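Local atomic coordinates of lysozyme C (Equus asinus, PDB entry 5XUW), a protein that hydrolyses the beta-1,4 linkages between N-acetylmuramic acid and N-acetylglucosamine in bacterial peptidoglycan, and carries one bound calcium ion. Residues G21-A26 with K109-H114; N27-A32 with S121-S126. All coordinates share one frame; numbering follows the deposited sequence.

Helix 25-36 and the loop that leads into it supply one side of both contacts in this C-type lysozyme. In contact 1 the loop meets helix 109-114 through a single pair of aromatic rings, burying only 64 Å². Contact 2 sets the first turns of the helix proper against the C-terminal loop 121-126; at 191 Å² it is larger, built from a tyrosine ring, two aliphatic side chains and a cysteine sulfur. Both are partly buried, with contact 1 nearer the centre of the chain. They touch directly: W111 NE1 lies 2.9 Å from N27 OD1, a probable hydrogen bond.

Contact 1 (G21-A26 with K109-H114); sequences GGYSLA and KAWVKH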
loop_
_atom_site.group_PDB
_atom_site.type_symbol
_atom_site.label_atom_id
_atom_site.label_comp_id
_atom_site.label_asym_id
_atom_site.label_seq_id
_atom_site.Cartn_x
_atom_site.Cartn_y
_atom_site.Cartn_z
ATOM N N GLY A 21 11.076 -2.402 -6.609
ATOM C CA GLY A 21 11.580 -3.212 -5.500
ATOM C C GLY A 21 11.684 -4.697 -5.821
ATOM O O GLY A 21 11.855 -5.503 -4.913
ATOM N N GLY A 22 11.602 -5.052 -7.103
ATOM C CA GLY A 22 11.577 -6.442 -7.553
ATOM C C GLY A 22 10.205 -7.105 -7.619
ATOM O O GLY A 22 10.106 -8.260 -8.043
ATOM N N TYR A 23 9.148 -6.386 -7.229
ATOM C CA TYR A 23 7.809 -6.962 -7.116
ATOM C C TYR A 23 6.946 -6.575 -8.303
ATOM O O TYR A 23 6.905 -5.405 -8.698
ATOM C CB TYR A 23 7.138 -6.475 -5.832
ATOM C CG TYR A 23 7.841 -6.909 -4.577
ATOM C CD1 TYR A 23 7.532 -8.122 -3.976
ATOM C CD2 TYR A 23 8.819 -6.108 -3.982
ATOM C CE1 TYR A 23 8.160 -8.536 -2.818
ATOM C CE2 TYR A 23 9.457 -6.507 -2.821
ATOM C CZ TYR A 23 9.133 -7.725 -2.248
ATOM O OH TYR A 23 9.755 -8.114 -1.081
ATOM N N SER A 24 6.237 -7.556 -8.846
ATOM C CA SER A 24 5.364 -7.346 -9.986
ATOM C C SER A 24 4.199 -6.443 -9.649
ATOM O O SER A 24 3.805 -6.312 -8.486
ATOM C CB SER A 24 4.779 -8.672 -10.456
ATOM O OG SER A 24 3.862 -9.175 -9.497
ATOM N N LEU A 25 3.624 -5.859 -10.689
ATOM C CA LEU A 25 2.396 -5.102 -10.553
ATOM C C LEU A 25 1.298 -5.920 -9.846
ATOM O O LEU A 25 0.592 -5.395 -9.000
ATOM C CB LEU A 25 1.932 -4.661 -11.936
ATOM C CG LEU A 25 0.785 -3.679 -12.030
ATOM C CD1 LEU A 25 1.146 -2.364 -11.360
ATOM C CD2 LEU A 25 0.463 -3.476 -13.506
ATOM N N ALA A 26 1.163 -7.203 -10.176
ATOM C CA ALA A 26 0.142 -8.045 -9.526
ATOM C C ALA A 26 0.349 -8.099 -8.018
ATOM O O ALA A 26 -0.608 -8.012 -7.250
ATOM C CB ALA A 26 0.128 -9.442 -10.112
ATOM N N LYS A 109 1.439 -6.964 6.377
ATOM C CA LYS A 109 1.027 -8.265 6.918
ATOM C C LYS A 109 -0.075 -8.943 6.096
ATOM O O LYS A 109 -0.096 -10.168 5.981
ATOM C CB LYS A 109 0.595 -8.124 8.374
ATOM C CG LYS A 109 1.721 -7.659 9.295
ATOM C CD LYS A 109 1.476 -8.106 10.729
ATOM C CE LYS A 109 2.344 -7.347 11.720
ATOM N NZ LYS A 109 2.029 -7.737 13.125
ATOM N N ALA A 110 -0.986 -8.159 5.520
ATOM C CA ALA A 110 -2.052 -8.744 4.692
ATOM C C ALA A 110 -1.489 -9.303 3.373
ATOM O O ALA A 110 -1.974 -10.326 2.883
ATOM C CB ALA A 110 -3.170 -7.743 4.447
ATOM N N TRP A 111 -0.462 -8.656 2.823
ATOM C CA TRP A 111 0.254 -9.203 1.670
ATOM C C TRP A 111 0.913 -10.534 2.038
ATOM O O TRP A 111 0.806 -11.524 1.298
ATOM C CB TRP A 111 1.283 -8.204 1.127
ATOM C CG TRP A 111 2.066 -8.761 -0.026
ATOM C CD1 TRP A 111 1.700 -8.789 -1.344
ATOM C CD2 TRP A 111 3.326 -9.404 0.054
ATOM N NE1 TRP A 111 2.667 -9.427 -2.095
ATOM C CE2 TRP A 111 3.683 -9.805 -1.258
ATOM C CE3 TRP A 111 4.207 -9.678 1.108
ATOM C CZ2 TRP A 111 4.880 -10.463 -1.537
ATOM C CZ3 TRP A 111 5.389 -10.336 0.826
ATOM C CH2 TRP A 111 5.721 -10.707 -0.488
ATOM N N VAL A 112 1.573 -10.574 3.190
ATOM C CA VAL A 112 2.190 -11.827 3.649
ATOM C C VAL A 112 1.145 -12.948 3.745
ATOM O O VAL A 112 1.383 -14.060 3.278
ATOM C CB VAL A 112 2.887 -11.663 5.015
ATOM C CG1 VAL A 112 3.346 -13.012 5.559
ATOM C CG2 VAL A 112 4.063 -10.698 4.895
ATOM N N LYS A 113 0.005 -12.642 4.354
ATOM C CA LYS A 113 -1.015 -13.654 4.640
ATOM C C LYS A 113 -1.716 -14.174 3.388
ATOM O O LYS A 113 -1.999 -15.364 3.301
ATOM C CB LYS A 113 -2.047 -13.103 5.625
ATOM C CG LYS A 113 -3.145 -14.086 6.015
ATOM C CD LYS A 113 -3.999 -13.553 7.152
ATOM C CE LYS A 113 -4.958 -14.618 7.663
ATOM N NZ LYS A 113 -5.943 -14.067 8.635
ATOM N N HIS A 114 -1.993 -13.290 2.437
ATOM C CA HIS A 114 -2.858 -13.600 1.292
ATOM C C HIS A 114 -2.189 -13.675 -0.078
ATOM O O HIS A 114 -2.719 -14.344 -0.959
ATOM C CB HIS A 114 -4.004 -12.584 1.242
ATOM C CG HIS A 114 -4.902 -12.643 2.438
ATOM N ND1 HIS A 114 -4.880 -11.692 3.435
ATOM C CD2 HIS A 114 -5.831 -13.555 2.809
ATOM C CE1 HIS A 114 -5.763 -12.009 4.365
ATOM N NE2 HIS A 114 -6.364 -13.128 4.003
#
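Y23 and W111 form an offset edge-to-face aromatic pair that joins the loop before helix 25-36 to helix 109-114, in the helical domain of the lysozyme fold. The tyrosine presents its edge to the face of the indole: the ring planes stand at 90°, and the centroid of the Y23 ring is 5.8 Å from that of the six-membered ring of W111. Contact is confined to one corner, where Y23 CE1 lies 4.0 Å from W111 CH2 and equally close to CZ2, the outer end of the indole. W111 reaches this far because its CG is anti to the backbone N (chi1 178°), which carries the indole out from the helix toward the loop.

Y23 OH is hydrogen-bonded to the backbone N of M105, which holds the end of the ring in place; W111 NE1, off the CB-CG axis, bonds N27 OD1 and helps set the turn of the indole.

W111 lies about 5 Å, side chain to side chain, from E35, the predicted catalytic acid. The pair packs on helix 25-36, W111 resting on M31 and Y23 on W28, while A110 N, next to W111 in the chain, is hydrogen-bonded to E35 OE2 of the same helix.

Contact 2 (N27-A32 with S121-S126); sequences NWVCMA and SEYLAS
Y123 is the bump of this contact: its ring projects from the C-terminal loop and lies against helix 25-36 at V29 and C30. CG anti to the backbone N (chi1 179°) extends the ring toward the helix, where CE2 enters the hollow between the two residues, 3.8 Å from V29 CG1 and 3.9 Å from C30 CB. The ring reaches the backbone too, CE2 lying 3.6 Å from C30 N, and the hydroxyl OH lies 3.4 Å from C30 CA. The C30 sulfur sits above the ring, SG 4.8 Å from the centroid and 22° off the normal, in a sulfur-aromatic contact.

L124 makes a smaller bump beside the tyrosine. Its CD2 meets V29 CG1 at 4.1 Å, so this methyl of the valine touches both loop side chains. Y123 and L124 are the two middle residues of a type I turn from E122 to A125, and both point their side chains at the helix.

The tyrosine hydroxyl is hydrogen-bonded to E33 OE1, while C30 continues into its disulfide with C115, just past helix 109-114. K5 of helix 5-14 makes a cation-pi contact with the ring and touches V29.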
loop_
_atom_site.group_PDB
_atom_site.type_symbol
_atom_site.label_atom_id
_atom_site.label_comp_id
_atom_site.label_asym_id
_atom_site.label_seq_id
_atom_site.Cartn_x
_atom_site.Cartn_y
_atom_site.Cartn_z
ATOM N N ASN A 27 1.603 -8.229 -7.598
ATOM C CA ASN A 27 1.915 -8.200 -6.165
ATOM C C ASN A 27 1.519 -6.895 -5.475
ATOM O O ASN A 27 0.956 -6.912 -4.382
ATOM C CB ASN A 27 3.389 -8.539 -5.917
ATOM C CG ASN A 27 3.595 -10.013 -5.723
ATOM O OD1 ASN A 27 3.162 -10.569 -4.717
ATOM N ND2 ASN A 27 4.229 -10.669 -6.692
ATOM N N TRP A 28 1.812 -5.776 -6.120
ATOM C CA TRP A 28 1.424 -4.456 -5.603
ATOM C C TRP A 28 -0.098 -4.293 -5.484
ATOM O O TRP A 28 -0.609 -3.781 -4.477
ATOM C CB TRP A 28 1.984 -3.365 -6.516
ATOM C CG TRP A 28 3.444 -3.141 -6.325
ATOM C CD1 TRP A 28 4.460 -3.472 -7.171
ATOM C CD2 TRP A 28 4.049 -2.537 -5.187
ATOM N NE1 TRP A 28 5.669 -3.098 -6.624
ATOM C CE2 TRP A 28 5.438 -2.525 -5.403
ATOM C CE3 TRP A 28 3.543 -1.996 -4.004
ATOM C CZ2 TRP A 28 6.331 -1.969 -4.480
ATOM C CZ3 TRP A 28 4.422 -1.457 -3.089
ATOM C CH2 TRP A 28 5.799 -1.442 -3.333
ATOM N N VAL A 29 -0.816 -4.711 -6.528
ATOM C CA VAL A 29 -2.278 -4.634 -6.524
ATOM C C VAL A 29 -2.851 -5.583 -5.466
ATOM O O VAL A 29 -3.782 -5.224 -4.735
ATOM C CB VAL A 29 -2.876 -4.906 -7.925
ATOM C CG1 VAL A 29 -4.395 -4.899 -7.886
ATOM C CG2 VAL A 29 -2.402 -3.851 -8.915
ATOM N N CYS A 30 -2.274 -6.776 -5.370
ATOM C CA CYS A 30 -2.692 -7.753 -4.360
ATOM C C CYS A 30 -2.541 -7.203 -2.943
ATOM O O CYS A 30 -3.455 -7.320 -2.117
ATOM C CB CYS A 30 -1.929 -9.073 -4.528
ATOM S SG CYS A 30 -2.639 -10.460 -3.622
ATOM N N MET A 31 -1.409 -6.564 -2.661
ATOM C CA MET A 31 -1.205 -5.976 -1.335
ATOM C C MET A 31 -2.328 -4.978 -1.051
ATOM O O MET A 31 -2.913 -5.002 0.029
ATOM C CB MET A 31 0.183 -5.332 -1.233
ATOM C CG MET A 31 0.470 -4.576 0.059
ATOM S SD MET A 31 0.018 -2.832 0.022
ATOM C CE MET A 31 1.292 -2.189 -1.064
ATOM N N ALA A 32 -2.676 -4.144 -2.026
ATOM C CA ALA A 32 -3.746 -3.173 -1.811
ATOM C C ALA A 32 -5.101 -3.847 -1.557
ATOM O O ALA A 32 -5.854 -3.406 -0.686
ATOM C CB ALA A 32 -3.836 -2.206 -2.973
ATOM N N SER A 121 -0.414 -15.241 -11.593
ATOM C CA SER A 121 -0.297 -15.166 -13.049
ATOM C C SER A 121 -1.585 -14.743 -13.754
ATOM O O SER A 121 -1.512 -14.104 -14.802
ATOM C CB SER A 121 0.167 -16.507 -13.634
ATOM O OG SER A 121 -0.718 -17.547 -13.274
ATOM N N GLU A 122 -2.737 -15.106 -13.189
ATOM C CA GLU A 122 -4.043 -14.729 -13.751
ATOM C C GLU A 122 -4.733 -13.594 -12.975
ATOM O O GLU A 122 -5.840 -13.187 -13.337
ATOM C CB GLU A 122 -4.977 -15.938 -13.775
ATOM C CG GLU A 122 -4.408 -17.168 -14.472
ATOM C CD GLU A 122 -5.342 -18.371 -14.424
ATOM O OE1 GLU A 122 -6.383 -18.322 -13.726
ATOM O OE2 GLU A 122 -5.027 -19.384 -15.086
ATOM N N TYR A 123 -4.083 -13.075 -11.934
ATOM C CA TYR A 123 -4.702 -12.104 -11.021
ATOM C C TYR A 123 -5.103 -10.810 -11.744
ATOM O O TYR A 123 -6.164 -10.244 -11.466
ATOM C CB TYR A 123 -3.764 -11.835 -9.828
ATOM C CG TYR A 123 -4.282 -10.829 -8.802
ATOM C CD1 TYR A 123 -5.353 -11.138 -7.958
ATOM C CD2 TYR A 123 -3.683 -9.578 -8.669
ATOM C CE1 TYR A 123 -5.827 -10.213 -7.025
ATOM C CE2 TYR A 123 -4.140 -8.653 -7.740
ATOM C CZ TYR A 123 -5.212 -8.964 -6.919
ATOM O OH TYR A 123 -5.661 -8.026 -6.005
ATOM N N LEU A 124 -4.273 -10.359 -12.682
ATOM C CA LEU A 124 -4.580 -9.177 -13.494
ATOM C C LEU A 124 -4.983 -9.539 -14.927
ATOM O O LEU A 124 -4.884 -8.701 -15.828
ATOM C CB LEU A 124 -3.394 -8.211 -13.499
ATOM C CG LEU A 124 -2.936 -7.698 -12.129
ATOM C CD1 LEU A 124 -1.779 -6.722 -12.310
ATOM C CD2 LEU A 124 -4.088 -7.072 -11.348
ATOM N N ALA A 125 -5.502 -10.748 -15.127
ATOM C CA ALA A 125 -5.832 -11.229 -16.473
ATOM C C ALA A 125 -6.902 -10.360 -17.134
ATOM O O ALA A 125 -6.825 -10.088 -18.321
ATOM C CB ALA A 125 -6.258 -12.692 -16.440
ATOM N N SER A 126 -7.868 -9.887 -16.355
ATOM C CA SER A 126 -8.907 -9.004 -16.884
ATOM C C SER A 126 -8.412 -7.591 -17.237
ATOM O O SER A 126 -9.107 -6.859 -17.940
ATOM C CB SER A 126 -10.087 -8.945 -15.912
ATOM O OG SER A 126 -9.693 -8.465 -14.634
#